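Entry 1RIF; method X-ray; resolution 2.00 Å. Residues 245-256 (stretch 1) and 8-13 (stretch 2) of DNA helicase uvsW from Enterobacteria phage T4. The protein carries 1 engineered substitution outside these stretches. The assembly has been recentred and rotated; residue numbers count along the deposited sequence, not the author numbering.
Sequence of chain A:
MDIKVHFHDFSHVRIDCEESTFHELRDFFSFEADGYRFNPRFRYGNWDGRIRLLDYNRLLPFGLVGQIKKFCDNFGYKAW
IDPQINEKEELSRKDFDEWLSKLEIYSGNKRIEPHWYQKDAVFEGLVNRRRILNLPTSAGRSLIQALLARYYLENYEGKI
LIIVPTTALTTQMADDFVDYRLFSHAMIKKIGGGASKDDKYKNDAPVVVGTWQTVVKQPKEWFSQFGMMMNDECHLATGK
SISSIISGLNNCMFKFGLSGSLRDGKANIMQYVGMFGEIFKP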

# COMPACT_ATOMS: atom_id res chain seq x y z
N ILE A 245 6.38 -6.95 6.31
CA ILE A 245 7.09 -6.29 5.22
C ILE A 245 6.99 -4.76 5.18
O ILE A 245 7.67 -4.13 4.38
CB ILE A 245 6.60 -6.77 3.82
CG1 ILE A 245 5.16 -6.28 3.58
CG2 ILE A 245 6.67 -8.28 3.72
CD1 ILE A 245 4.70 -6.38 2.12
N ILE A 246 6.15 -4.18 6.02
CA ILE A 246 5.95 -2.73 6.01
C ILE A 246 7.22 -1.88 6.17
O ILE A 246 7.41 -0.91 5.45
CB ILE A 246 4.90 -2.32 7.08
CG1 ILE A 246 4.51 -0.85 6.88
CG2 ILE A 246 5.44 -2.59 8.48
CD1 ILE A 246 3.30 -0.41 7.69
N SER A 247 8.09 -2.26 7.10
CA SER A 247 9.33 -1.51 7.32
C SER A 247 10.29 -1.65 6.15
O SER A 247 11.09 -0.75 5.88
CB SER A 247 10.02 -1.99 8.60
OG SER A 247 9.22 -1.73 9.74
N GLY A 248 10.21 -2.77 5.44
CA GLY A 248 11.08 -3.00 4.29
C GLY A 248 10.81 -2.07 3.12
O GLY A 248 11.72 -1.78 2.33
N LEU A 249 9.57 -1.61 2.99
CA LEU A 249 9.20 -0.72 1.90
C LEU A 249 9.47 0.72 2.32
O LEU A 249 8.56 1.54 2.41
CB LEU A 249 7.71 -0.88 1.57
CG LEU A 249 7.27 -2.24 1.01
CD1 LEU A 249 5.77 -2.39 1.16
CD2 LEU A 249 7.70 -2.35 -0.44
N ASN A 250 10.74 1.03 2.56
CA ASN A 250 11.11 2.37 3.01
C ASN A 250 11.18 3.40 1.90
O ASN A 250 11.22 4.59 2.16
CB ASN A 250 12.43 2.31 3.78
CG ASN A 250 13.59 1.89 2.91
OD1 ASN A 250 13.50 0.90 2.18
ND2 ASN A 250 14.69 2.63 3.00
N ASN A 251 11.20 2.93 0.65
CA ASN A 251 11.25 3.83 -0.51
C ASN A 251 9.94 3.79 -1.29
O ASN A 251 9.85 4.40 -2.36
CB ASN A 251 12.38 3.42 -1.46
CG ASN A 251 13.75 3.59 -0.85
OD1 ASN A 251 14.05 4.63 -0.26
ND2 ASN A 251 14.59 2.58 -0.99
N CYS A 252 8.94 3.09 -0.76
CA CYS A 252 7.65 2.92 -1.42
C CYS A 252 6.70 4.11 -1.28
O CYS A 252 5.76 4.09 -0.48
CB CYS A 252 6.96 1.65 -0.93
SG CYS A 252 5.90 0.89 -2.17
N MET A 253 6.94 5.11 -2.11
CA MET A 253 6.18 6.35 -2.14
C MET A 253 4.70 6.10 -2.46
O MET A 253 3.82 6.76 -1.90
CB MET A 253 6.82 7.26 -3.19
CG MET A 253 6.44 8.72 -3.10
SD MET A 253 6.93 9.58 -4.62
CE MET A 253 8.46 8.67 -5.08
N PHE A 254 4.43 5.17 -3.36
CA PHE A 254 3.05 4.86 -3.72
C PHE A 254 2.66 3.50 -3.17
O PHE A 254 3.41 2.53 -3.30
CB PHE A 254 2.84 4.84 -5.25
CG PHE A 254 3.08 6.17 -5.92
CD1 PHE A 254 4.35 6.52 -6.36
CD2 PHE A 254 2.03 7.06 -6.11
CE1 PHE A 254 4.58 7.75 -6.98
CE2 PHE A 254 2.24 8.29 -6.72
CZ PHE A 254 3.52 8.63 -7.16
N LYS A 255 1.49 3.43 -2.56
CA LYS A 255 0.99 2.18 -2.01
C LYS A 255 -0.51 2.19 -2.15
O LYS A 255 -1.16 3.15 -1.76
CB LYS A 255 1.41 2.02 -0.54
CG LYS A 255 2.87 1.64 -0.39
CD LYS A 255 3.19 1.06 0.99
CE LYS A 255 3.17 2.12 2.06
NZ LYS A 255 3.47 1.53 3.38
N PHE A 256 -1.04 1.12 -2.72
CA PHE A 256 -2.48 1.00 -2.93
C PHE A 256 -3.05 -0.36 -2.55
O PHE A 256 -2.48 -1.40 -2.83
CB PHE A 256 -2.84 1.28 -4.39
CG PHE A 256 -2.32 2.60 -4.89
CD1 PHE A 256 -1.31 2.66 -5.84
CD2 PHE A 256 -2.83 3.79 -4.39
CE1 PHE A 256 -0.81 3.89 -6.28
CE2 PHE A 256 -2.34 5.02 -4.82
CZ PHE A 256 -1.32 5.06 -5.76
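Stretch 2 8-13: HDFSHV

Segments far apart in sequence often pack without pairing as strands: one backbone hydrogen bond can mark the closest approach of the chains, and side chains and water fill in around it. The contact between residues 245-256 and 8-13 of the phage T4 helicase UvsW illustrates the principle, with any two touching residues at least 234 positions apart in sequence and 472 Å² buried in total. Stretch 1 passes from helical backbone angles at 246-248 through a loop into a strand at 254-256. Stretch 2 enters a strand at His 12 and Val 13, with loop or turn at Asp 9 to Ser 11. As stretch 1 is followed forward, its neighbours in stretch 2 run broadly backward, from His 12 and Ser 11 to Phe 10 and Asp 9, before the later residues return to Phe 10.

Ile 246 opens the contact. Its carbonyl O lies 3.0 Å from Ser 11 CB, while its CG2 is 4.1 Å from His 12 CE1. Ser 247 continues along the same imidazole, OG standing 3.6 Å from His 12 CE1, and its carbonyl takes part in a bridge: water 1 donates to Ser 247 O at 2.9 Å and to Asp 9 OD2 at 2.7 Å. Gly 248 makes no contact, and Leu 249 contributes mainly its carbonyl, with O 3.6 Å from Ser 11 CB.

Asn 250 is the anchor. Asn 250 CA and Phe 10 CA are 4.9 Å apart, and Phe 10 N donates to Asn 250 O at 2.9 Å with a nearly straight angle of 170°. This is the one direct hydrogen bond between the stretches. The segment presenting that NH is braced from within, since Asp 9 OD1 accepts from Ser 11 N and Ser 11 OG, both at 2.8 Å, and from His 12 N at 3.2 Å.

Beyond the anchor, stretch 1 packs against the Phe 10 side chain, whose CB points toward it. Cys 252 O comes within 3.4 Å of Phe 10 CB. Met 253 then covers one ring face: its CG is 3.6 Å from Phe 10 CE2, and its CA sits 3.8 Å from the centroid of the Phe 10 ring, close enough to the ring normal for a CH-pi contact. Phe 254 turns away as the strand begins. Lys 255 points back toward stretch 2, its side chain, bent at chi1 and chi3, bringing the terminal amino group to a single bridging water: water 3 accepts from Lys 255 NZ and donates to Ser 11 O, both at 2.7 Å. Phe 256 lies out of reach.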

# COMPACT_ATOMS: atom_id res chain seq x y z
N HIS A 8 10.26 10.12 7.89
CA HIS A 8 11.18 9.02 8.17
C HIS A 8 10.82 7.93 7.15
O HIS A 8 10.05 7.03 7.44
CB HIS A 8 10.94 8.49 9.60
CG HIS A 8 11.81 7.32 9.96
ND1 HIS A 8 13.10 7.46 10.43
CD2 HIS A 8 11.58 5.99 9.86
CE1 HIS A 8 13.63 6.27 10.60
NE2 HIS A 8 12.74 5.36 10.26
N ASP A 9 11.39 8.02 5.95
CA ASP A 9 11.08 7.10 4.85
C ASP A 9 9.58 6.92 4.57
O ASP A 9 8.73 7.49 5.27
CB ASP A 9 11.81 5.73 5.00
CG ASP A 9 11.22 4.81 6.07
OD1 ASP A 9 9.99 4.84 6.32
OD2 ASP A 9 12.00 4.02 6.63
N PHE A 10 9.25 6.16 3.53
CA PHE A 10 7.85 5.98 3.17
C PHE A 10 7.06 4.88 3.84
O PHE A 10 5.94 4.59 3.43
CB PHE A 10 7.73 5.86 1.65
CG PHE A 10 8.03 7.13 0.92
CD1 PHE A 10 9.27 7.34 0.35
CD2 PHE A 10 7.08 8.15 0.88
CE1 PHE A 10 9.57 8.56 -0.25
CE2 PHE A 10 7.37 9.38 0.28
CZ PHE A 10 8.62 9.58 -0.29
N SER A 11 7.62 4.28 4.89
CA SER A 11 6.89 3.24 5.61
C SER A 11 6.32 3.83 6.90
O SER A 11 5.19 3.50 7.29
CB SER A 11 7.80 2.05 5.92
OG SER A 11 8.78 2.35 6.91
N HIS A 12 7.07 4.73 7.54
CA HIS A 12 6.65 5.35 8.80
C HIS A 12 7.03 6.82 8.94
O HIS A 12 7.82 7.35 8.17
CB HIS A 12 7.28 4.64 10.00
CG HIS A 12 6.91 3.20 10.13
ND1 HIS A 12 7.46 2.21 9.33
CD2 HIS A 12 6.06 2.57 10.98
CE1 HIS A 12 6.96 1.04 9.68
NE2 HIS A 12 6.11 1.23 10.68
N VAL A 13 6.46 7.46 9.95
CA VAL A 13 6.80 8.84 10.28
C VAL A 13 7.28 8.73 11.72
O VAL A 13 6.94 7.78 12.42
CB VAL A 13 5.58 9.79 10.22
CG1 VAL A 13 5.19 10.03 8.77
CG2 VAL A 13 4.41 9.21 11.00
O HOH W 1 11.89 1.50 7.49
O HOH W 2 4.16 5.70 1.29
O HOH W 3 3.08 2.74 5.72